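Local coordinates for protein CEL61B (Hypocrea jecorina, PDB 2VTC) that oxidatively cleaves the glycosidic bonds of cellulose as a secreted, copper-dependent lytic polysaccharide monooxygenase of the AA9 family, at residues A[33-37]-A[50-55]; A[131-135]-A[211-217]; A[136-140]-A[161-166]. All coordinates share one frame; numbering follows the deposited sequence.

Overall arrangement
From the N terminus, interaction 1 comes first: strand 31-34 runs out, helix 38-47 follows, and the loop 50-55 returns against 33-37, closing a short, mostly helical connection at the edge of the four-stranded antiparallel sheet. Interaction 2 opens at 131-135, the start of strand 133-143, and closes only at 211-217. Nested within that long loop, interaction 3 joins the continuation of the same strand, 136-140, to 161-166, crossing from the mixed sheet to the strand 160-164 of the antiparallel sheet. Interaction 2 thus adds a strand to one sheet, and interaction 3 packs the two sheets together. Interaction 1 lies apart, its centre about 21 Å from that of interaction 3.

Interaction 1: residues A[33-37]-A[50-55]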
loop_
_atom_site.group_PDB
_atom_site.type_symbol
_atom_site.label_atom_id
_atom_site.label_comp_id
_atom_site.label_asym_id
_atom_site.label_seq_id
_atom_site.Cartn_x
_atom_site.Cartn_y
_atom_site.Cartn_z
ATOM N N ASN A 33 14.364 3.984 -7.083
ATOM C CA ASN A 33 14.278 2.546 -6.864
ATOM C C ASN A 33 13.254 1.956 -7.814
ATOM O O ASN A 33 12.131 2.467 -7.915
ATOM C CB ASN A 33 13.855 2.243 -5.415
ATOM C CG ASN A 33 14.967 2.486 -4.408
ATOM O OD1 ASN A 33 15.656 1.544 -4.001
ATOM N ND2 ASN A 33 15.154 3.751 -3.999
ATOM N N GLN A 34 13.624 0.874 -8.505
ATOM C CA GLN A 34 12.729 0.210 -9.439
ATOM C C GLN A 34 11.659 -0.616 -8.712
ATOM O O GLN A 34 11.976 -1.370 -7.782
ATOM C CB GLN A 34 13.530 -0.677 -10.411
ATOM C CG GLN A 34 12.716 -1.306 -11.534
ATOM C CD GLN A 34 12.000 -0.272 -12.380
ATOM O OE1 GLN A 34 10.776 -0.334 -12.560
ATOM N NE2 GLN A 34 12.750 0.703 -12.868
ATOM N N GLY A 35 10.396 -0.437 -9.103
ATOM C CA GLY A 35 9.295 -1.244 -8.575
ATOM C C GLY A 35 8.912 -2.368 -9.510
ATOM O O GLY A 35 9.526 -2.532 -10.583
ATOM N N PHE A 36 7.910 -3.158 -9.124
ATOM C CA PHE A 36 7.424 -4.210 -10.001
ATOM C C PHE A 36 6.505 -3.596 -11.053
ATOM O O PHE A 36 5.569 -2.849 -10.717
ATOM C CB PHE A 36 6.681 -5.312 -9.236
ATOM C CG PHE A 36 6.236 -6.453 -10.108
ATOM C CD1 PHE A 36 7.124 -7.498 -10.430
ATOM C CD2 PHE A 36 4.948 -6.497 -10.628
ATOM C CE1 PHE A 36 6.706 -8.561 -11.230
ATOM C CE2 PHE A 36 4.526 -7.556 -11.438
ATOM C CZ PHE A 36 5.430 -8.592 -11.747
ATOM N N ILE A 37 6.769 -3.909 -12.315
ATOM C CA ILE A 37 5.902 -3.467 -13.412
ATOM C C ILE A 37 5.263 -4.645 -14.142
ATOM O O ILE A 37 5.793 -5.757 -14.158
ATOM C CB ILE A 37 6.659 -2.543 -14.403
ATOM C CG1 ILE A 37 7.807 -3.308 -15.088
ATOM C CG2 ILE A 37 7.152 -1.300 -13.684
ATOM C CD1 ILE A 37 8.633 -2.475 -16.083
ATOM N N PHE A 50 12.609 -12.774 -14.506
ATOM C CA PHE A 50 12.432 -11.322 -14.699
ATOM C C PHE A 50 13.381 -10.574 -13.756
ATOM O O PHE A 50 13.934 -11.205 -12.849
ATOM C CB PHE A 50 10.963 -10.901 -14.473
ATOM C CG PHE A 50 10.490 -11.069 -13.056
ATOM C CD1 PHE A 50 10.516 -9.986 -12.171
ATOM C CD2 PHE A 50 10.002 -12.294 -12.610
ATOM C CE1 PHE A 50 10.070 -10.132 -10.855
ATOM C CE2 PHE A 50 9.561 -12.455 -11.291
ATOM C CZ PHE A 50 9.596 -11.364 -10.414
ATOM N N PRO A 51 13.603 -9.251 -13.975
ATOM C CA PRO A 51 14.544 -8.470 -13.164
ATOM C C PRO A 51 14.261 -8.531 -11.671
ATOM O O PRO A 51 13.096 -8.566 -11.253
ATOM C CB PRO A 51 14.351 -7.039 -13.681
ATOM C CG PRO A 51 13.955 -7.230 -15.087
ATOM C CD PRO A 51 13.015 -8.402 -15.031
ATOM N N ASN A 52 15.328 -8.558 -10.878
ATOM C CA ASN A 52 15.200 -8.627 -9.415
ATOM C C ASN A 52 14.938 -7.243 -8.853
ATOM O O ASN A 52 15.786 -6.358 -8.972
ATOM C CB ASN A 52 16.451 -9.272 -8.787
ATOM C CG ASN A 52 16.657 -10.693 -9.263
ATOM O OD1 ASN A 52 15.703 -11.488 -9.344
ATOM N ND2 ASN A 52 17.909 -11.027 -9.607
ATOM N N VAL A 53 13.754 -7.055 -8.260
ATOM C CA VAL A 53 13.349 -5.739 -7.746
ATOM C C VAL A 53 12.766 -5.811 -6.336
ATOM O O VAL A 53 12.433 -6.894 -5.863
ATOM C CB VAL A 53 12.326 -5.033 -8.697
ATOM C CG1 VAL A 53 12.979 -4.740 -10.059
ATOM C CG2 VAL A 53 11.033 -5.856 -8.836
ATOM N N ALA A 54 12.677 -4.649 -5.677
ATOM C CA ALA A 54 12.123 -4.528 -4.326
ATOM C C ALA A 54 10.586 -4.590 -4.278
ATOM O O ALA A 54 10.004 -4.911 -3.240
ATOM C CB ALA A 54 12.601 -3.248 -3.688
ATOM N N GLY A 55 9.930 -4.248 -5.387
ATOM C CA GLY A 55 8.467 -4.323 -5.435
ATOM C C GLY A 55 8.015 -5.768 -5.560
ATOM O O GLY A 55 8.670 -6.565 -6.254
HETATM O O HOH W 1 14.210 -2.479 -6.822
#
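Where strand 31-34, an outermost strand of the four-stranded antiparallel sheet, gives way to loop, F36 meets F50 of the chain returning after helix 38-47. The rings form an offset edge-to-face pair, with centroids 5.7 Å apart and planes at 86°. F36 presents its edge, and the nearest atoms are its CE1 and F50 CE1, 3.7 Å apart. F36 holds CG anti to the backbone N (chi1 -177°), which sends the ring out along the returning loop, while Y57 meets the same ring with its own. V53 packs against the strand end: its CG1 lies 3.7 Å from CG of Q34, and its CG2 faces the backbone of G35 and F36. This return is a helical excursion from one edge of the AA9 beta-sandwich, closed by side chains and one water instead of by direct hydrogen bonds. Q34 O and A54 N, 4.0 Å apart, are too distant to bond. The bridging water donates to Q34 O at 2.7 Å and accepts from A54 N at 2.9 Å. Next to it G35 and G55 come close, with 4.5 Å between their CA atoms. A beta-carbon on G55 would run into F36 N, consistent with glycine at this close approach. The contact buries G55 N without a hydrogen-bond partner, whereas G55 O packs 3.8 Å from CB of F36.

Interaction 2: residues A[131-135]-A[211-217]; sequences NLRWV and LPAGTPA
R133 reaches across to the turn at A213 and G214 and grips two successive carbonyls. Its NE donates to A213 O at 2.8 Å, with the oxygen close to the guanidinium plane although the donor stands above the plane of that carbonyl. The second bond, from NH2 to G214 O at 3.0 Å, is more bent (134° at the hydrogen), and its acceptor is tilted from the guanidinium plane. A bend in the chain at chi3 (59°) turns the head back over the turn, where CD of P216 covers one guanidinium face. These two bonds and the proline together limit the rotation of the group.

Beside R133 the backbones pair directly. W134 N donates almost straight (172°) to T215 O at 2.8 Å, and T215 N returns a more bent bond to W134 O. A217 N lies at the edge of the W134 indole, near its plane, and A217 CB comes within 3.5 Å of NE1. One water accepts from NE1 and from A217 N and donates to L132 O; another joins W134 O to T215 OG1. V135 adds an apolar patch, with CG2 3.8 Å from CG of L211 and against the ring of P212.

Further out, W134 is packed among Y116, V175 and V77, and L211 leans on L169 and Y174. G214 has a positive phi, and a beta-carbon there would run into W134 O and crowd V135 CG2, so the lack of a side chain lets the turn lie close. Residues W134 and T215 thus form an antiparallel hydrogen-bonded pair, by which the short, weakly bonded strand 215-216 joins strand 133-143 in the mixed sheet of the AA9 beta-sandwich.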
loop_
_atom_site.group_PDB
_atom_site.type_symbol
_atom_site.label_atom_id
_atom_site.label_comp_id
_atom_site.label_asym_id
_atom_site.label_seq_id
_atom_site.Cartn_x
_atom_site.Cartn_y
_atom_site.Cartn_z
ATOM N N ASN A 131 2.076 -14.464 7.501
ATOM C CA ASN A 131 2.471 -14.259 8.900
ATOM C C ASN A 131 2.846 -12.822 9.216
ATOM O O ASN A 131 3.181 -12.494 10.357
ATOM C CB ASN A 131 3.630 -15.197 9.273
ATOM C CG ASN A 131 3.223 -16.641 9.268
ATOM O OD1 ASN A 131 2.042 -16.971 9.387
ATOM N ND2 ASN A 131 4.199 -17.518 9.126
ATOM N N LEU A 132 2.794 -11.953 8.203
ATOM C CA LEU A 132 3.113 -10.536 8.410
ATOM C C LEU A 132 2.022 -9.851 9.235
ATOM O O LEU A 132 0.833 -10.137 9.068
ATOM C CB LEU A 132 3.317 -9.819 7.075
ATOM C CG LEU A 132 4.556 -10.230 6.271
ATOM C CD1 LEU A 132 4.542 -9.589 4.893
ATOM C CD2 LEU A 132 5.857 -9.864 7.028
ATOM N N ARG A 133 2.446 -8.967 10.137
ATOM C CA ARG A 133 1.513 -8.213 10.998
ATOM C C ARG A 133 1.758 -6.730 10.793
ATOM O O ARG A 133 2.873 -6.255 10.912
ATOM C CB ARG A 133 1.650 -8.603 12.487
ATOM C CG ARG A 133 1.511 -10.122 12.756
ATOM C CD ARG A 133 1.652 -10.486 14.254
ATOM N NE ARG A 133 0.630 -9.780 15.014
ATOM C CZ ARG A 133 -0.583 -10.268 15.274
ATOM N NH1 ARG A 133 -0.893 -11.509 14.918
ATOM N NH2 ARG A 133 -1.467 -9.524 15.923
ATOM N N TRP A 134 0.701 -5.990 10.442
ATOM C CA TRP A 134 0.852 -4.648 9.923
ATOM C C TRP A 134 0.535 -3.562 10.929
ATOM O O TRP A 134 -0.397 -3.685 11.717
ATOM C CB TRP A 134 -0.109 -4.508 8.730
ATOM C CG TRP A 134 0.213 -5.517 7.690
ATOM C CD1 TRP A 134 -0.404 -6.731 7.497
ATOM C CD2 TRP A 134 1.237 -5.422 6.700
ATOM N NE1 TRP A 134 0.186 -7.410 6.455
ATOM C CE2 TRP A 134 1.186 -6.624 5.933
ATOM C CE3 TRP A 134 2.219 -4.457 6.398
ATOM C CZ2 TRP A 134 2.068 -6.880 4.877
ATOM C CZ3 TRP A 134 3.101 -4.720 5.333
ATOM C CH2 TRP A 134 3.010 -5.930 4.594
ATOM N N VAL A 135 1.341 -2.500 10.878
ATOM C CA VAL A 135 1.170 -1.333 11.723
ATOM C C VAL A 135 0.943 -0.103 10.841
ATOM O O VAL A 135 1.741 0.168 9.974
ATOM C CB VAL A 135 2.435 -1.144 12.605
ATOM C CG1 VAL A 135 2.360 0.124 13.414
ATOM C CG2 VAL A 135 2.597 -2.357 13.538
ATOM N N LEU A 211 8.601 -2.375 16.438
ATOM C CA LEU A 211 7.229 -2.311 15.940
ATOM C C LEU A 211 6.319 -3.085 16.907
ATOM O O LEU A 211 6.689 -4.182 17.354
ATOM C CB LEU A 211 7.194 -2.931 14.540
ATOM C CG LEU A 211 6.362 -2.386 13.380
ATOM C CD1 LEU A 211 6.500 -0.883 13.187
ATOM C CD2 LEU A 211 6.708 -3.157 12.110
ATOM N N PRO A 212 5.129 -2.534 17.249
ATOM C CA PRO A 212 4.247 -3.321 18.120
ATOM C C PRO A 212 3.543 -4.462 17.376
ATOM O O PRO A 212 3.800 -4.673 16.193
ATOM C CB PRO A 212 3.228 -2.298 18.608
ATOM C CG PRO A 212 3.129 -1.350 17.454
ATOM C CD PRO A 212 4.533 -1.232 16.900
ATOM N N ALA A 213 2.669 -5.173 18.079
ATOM C CA ALA A 213 2.124 -6.441 17.611
ATOM C C ALA A 213 1.413 -6.300 16.243
ATOM O O ALA A 213 1.507 -7.183 15.392
ATOM C CB ALA A 213 1.179 -7.028 18.659
ATOM N N GLY A 214 0.745 -5.174 16.037
ATOM C CA GLY A 214 0.081 -4.931 14.742
ATOM C C GLY A 214 -1.058 -5.904 14.460
ATOM O O GLY A 214 -1.555 -6.592 15.371
ATOM N N THR A 215 -1.453 -5.981 13.182
ATOM C CA THR A 215 -2.701 -6.622 12.750
ATOM C C THR A 215 -2.476 -7.450 11.464
ATOM O O THR A 215 -1.920 -6.937 10.496
ATOM C CB THR A 215 -3.760 -5.480 12.428
ATOM O OG1 THR A 215 -3.864 -4.598 13.552
ATOM C CG2 THR A 215 -5.126 -6.066 12.096
ATOM N N PRO A 216 -2.908 -8.735 11.445
ATOM C CA PRO A 216 -2.851 -9.511 10.194
ATOM C C PRO A 216 -3.626 -8.779 9.084
ATOM O O PRO A 216 -4.649 -8.157 9.391
ATOM C CB PRO A 216 -3.565 -10.817 10.564
ATOM C CG PRO A 216 -3.347 -10.949 12.069
ATOM C CD PRO A 216 -3.491 -9.516 12.556
ATOM N N ALA A 217 -3.150 -8.830 7.838
ATOM C CA ALA A 217 -3.842 -8.053 6.768
ATOM C C ALA A 217 -5.297 -8.475 6.626
ATOM O O ALA A 217 -6.153 -7.652 6.257
ATOM C CB ALA A 217 -3.109 -8.130 5.432
HETATM O O HOH W 2 -0.601 -10.224 6.833
HETATM O O HOH W 3 -2.135 -2.641 13.732
#

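Interaction 3: residues A[136-140]-A[161-166]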
loop_
_atom_site.group_PDB
_atom_site.type_symbol
_atom_site.label_atom_id
_atom_site.label_comp_id
_atom_site.label_asym_id
_atom_site.label_seq_id
_atom_site.Cartn_x
_atom_site.Cartn_y
_atom_site.Cartn_z
ATOM N N LYS A 136 -0.159 0.617 11.067
ATOM C CA LYS A 136 -0.455 1.810 10.246
ATOM C C LYS A 136 0.519 2.948 10.551
ATOM O O LYS A 136 0.659 3.338 11.711
ATOM C CB LYS A 136 -1.885 2.279 10.496
ATOM C CG LYS A 136 -2.322 3.435 9.568
ATOM C CD LYS A 136 -3.723 3.921 9.921
ATOM C CE LYS A 136 -4.823 3.125 9.194
ATOM N NZ LYS A 136 -6.198 3.455 9.715
ATOM N N ILE A 137 1.174 3.478 9.519
ATOM C CA ILE A 137 2.113 4.600 9.696
ATOM C C ILE A 137 1.714 5.881 8.946
ATOM O O ILE A 137 2.354 6.930 9.112
ATOM C CB ILE A 137 3.582 4.202 9.338
ATOM C CG1 ILE A 137 3.707 3.785 7.859
ATOM C CG2 ILE A 137 4.064 3.107 10.305
ATOM C CD1 ILE A 137 5.100 3.891 7.287
ATOM N N GLN A 138 0.664 5.791 8.134
ATOM C CA GLN A 138 0.144 6.945 7.384
ATOM C C GLN A 138 -1.333 6.734 7.043
ATOM O O GLN A 138 -1.749 5.637 6.683
ATOM C CB GLN A 138 0.983 7.158 6.113
ATOM C CG GLN A 138 0.529 8.294 5.153
ATOM C CD GLN A 138 -0.599 7.865 4.208
ATOM O OE1 GLN A 138 -0.640 6.721 3.713
ATOM N NE2 GLN A 138 -1.523 8.795 3.938
ATOM N N GLU A 139 -2.130 7.787 7.200
ATOM C CA GLU A 139 -3.512 7.761 6.712
ATOM C C GLU A 139 -3.976 9.167 6.324
ATOM O O GLU A 139 -3.602 10.164 6.965
ATOM C CB GLU A 139 -4.480 7.149 7.741
ATOM C CG GLU A 139 -4.572 7.901 9.079
ATOM C CD GLU A 139 -5.569 7.329 10.055
ATOM O OE1 GLU A 139 -6.232 6.303 9.740
ATOM O OE2 GLU A 139 -5.716 7.930 11.153
ATOM N N ALA A 140 -4.770 9.238 5.265
ATOM C CA ALA A 140 -5.319 10.528 4.816
ATOM C C ALA A 140 -6.682 10.266 4.209
ATOM O O ALA A 140 -6.863 9.324 3.424
ATOM C CB ALA A 140 -4.387 11.205 3.817
ATOM N N TRP A 161 2.842 9.912 -3.929
ATOM C CA TRP A 161 2.431 10.042 -2.529
ATOM C C TRP A 161 3.626 9.879 -1.586
ATOM O O TRP A 161 4.369 8.895 -1.685
ATOM C CB TRP A 161 1.330 9.031 -2.152
ATOM C CG TRP A 161 0.593 9.493 -0.939
ATOM C CD1 TRP A 161 0.742 9.049 0.351
ATOM C CD2 TRP A 161 -0.389 10.536 -0.894
ATOM N NE1 TRP A 161 -0.095 9.759 1.192
ATOM C CE2 TRP A 161 -0.794 10.680 0.449
ATOM C CE3 TRP A 161 -0.955 11.378 -1.874
ATOM C CZ2 TRP A 161 -1.748 11.626 0.849
ATOM C CZ3 TRP A 161 -1.902 12.310 -1.477
ATOM C CH2 TRP A 161 -2.292 12.423 -0.127
ATOM N N THR A 162 3.790 10.834 -0.678
ATOM C CA THR A 162 4.917 10.849 0.269
ATOM C C THR A 162 4.515 10.199 1.587
ATOM O O THR A 162 3.478 10.542 2.175
ATOM C CB THR A 162 5.419 12.294 0.540
ATOM O OG1 THR A 162 5.993 12.830 -0.659
ATOM C CG2 THR A 162 6.477 12.325 1.656
ATOM N N VAL A 163 5.345 9.256 2.037
ATOM C CA VAL A 163 5.168 8.588 3.320
ATOM C C VAL A 163 6.486 8.634 4.090
ATOM O O VAL A 163 7.502 8.166 3.588
ATOM C CB VAL A 163 4.725 7.095 3.138
ATOM C CG1 VAL A 163 4.579 6.407 4.475
ATOM C CG2 VAL A 163 3.391 7.029 2.397
ATOM N N LYS A 164 6.450 9.184 5.295
ATOM C CA LYS A 164 7.602 9.204 6.203
ATOM C C LYS A 164 7.775 7.891 6.978
ATOM O O LYS A 164 6.823 7.411 7.614
ATOM C CB LYS A 164 7.484 10.367 7.197
ATOM C CG LYS A 164 8.784 10.644 7.967
ATOM C CD LYS A 164 8.620 11.782 8.973
ATOM C CE LYS A 164 9.928 12.074 9.692
ATOM N NZ LYS A 164 11.035 12.473 8.755
ATOM N N ILE A 165 8.984 7.320 6.912
ATOM C CA ILE A 165 9.364 6.201 7.791
ATOM C C ILE A 165 9.591 6.795 9.193
ATOM O O ILE A 165 10.439 7.669 9.342
ATOM C CB ILE A 165 10.647 5.488 7.277
ATOM C CG1 ILE A 165 10.437 4.947 5.864
ATOM C CG2 ILE A 165 11.055 4.348 8.226
ATOM C CD1 ILE A 165 11.715 4.402 5.222
ATOM N N PRO A 166 8.821 6.349 10.213
ATOM C CA PRO A 166 8.947 6.891 11.571
ATOM C C PRO A 166 10.407 6.924 12.044
ATOM O O PRO A 166 11.161 5.952 11.830
ATOM C CB PRO A 166 8.129 5.910 12.416
ATOM C CG PRO A 166 7.069 5.439 11.464
ATOM C CD PRO A 166 7.783 5.299 10.148
#
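Q138 extends CG anti to its own N (chi1 177°) and then bends at chi2, which brings its amide across to the edge of the W161 indole. NE2 lies near the plane of that ring, 3.2 Å from NE1, with the amide and ring planes 61° apart. Both atoms are donors, so this is close packing without a hydrogen bond; the polar bonds of the amide are made to the neighbouring strand, from OE1 to T115 OG1 and, weakly, from NE2 to I113 O. I137 holds CG1 between its backbone N and carbonyl carbon, directing CD1 onto CG1 of V163 at 3.8 Å, while its CG2 meets CG of P166 at 4.0 Å. CB of Q138 also touches V163 CG1, at 4.0 Å. Two successive residues can face the same way because I137 and Q138 form a classic beta bulge opposite T115. The strands belong to the two different sheets of the AA9 beta-sandwich; the axes of segments 136-140 and 161-164 approach to 7.2 Å, their N-to-C directions 144° apart, nearer antiparallel. No hydrogen bond crosses between them, and side chains make most of the contact. An alanine at Q138 would lose the amide, which would probably leave T115 OG1 without that partner and open a gap beside NE1 of W161. At the far end CB of A140 packs 4.0 Å from CZ2 of W161, whose indole also rests on A150 and L154 of helix 150-156. K136 NZ forms a salt bridge with E139 OE1 at 2.8 Å.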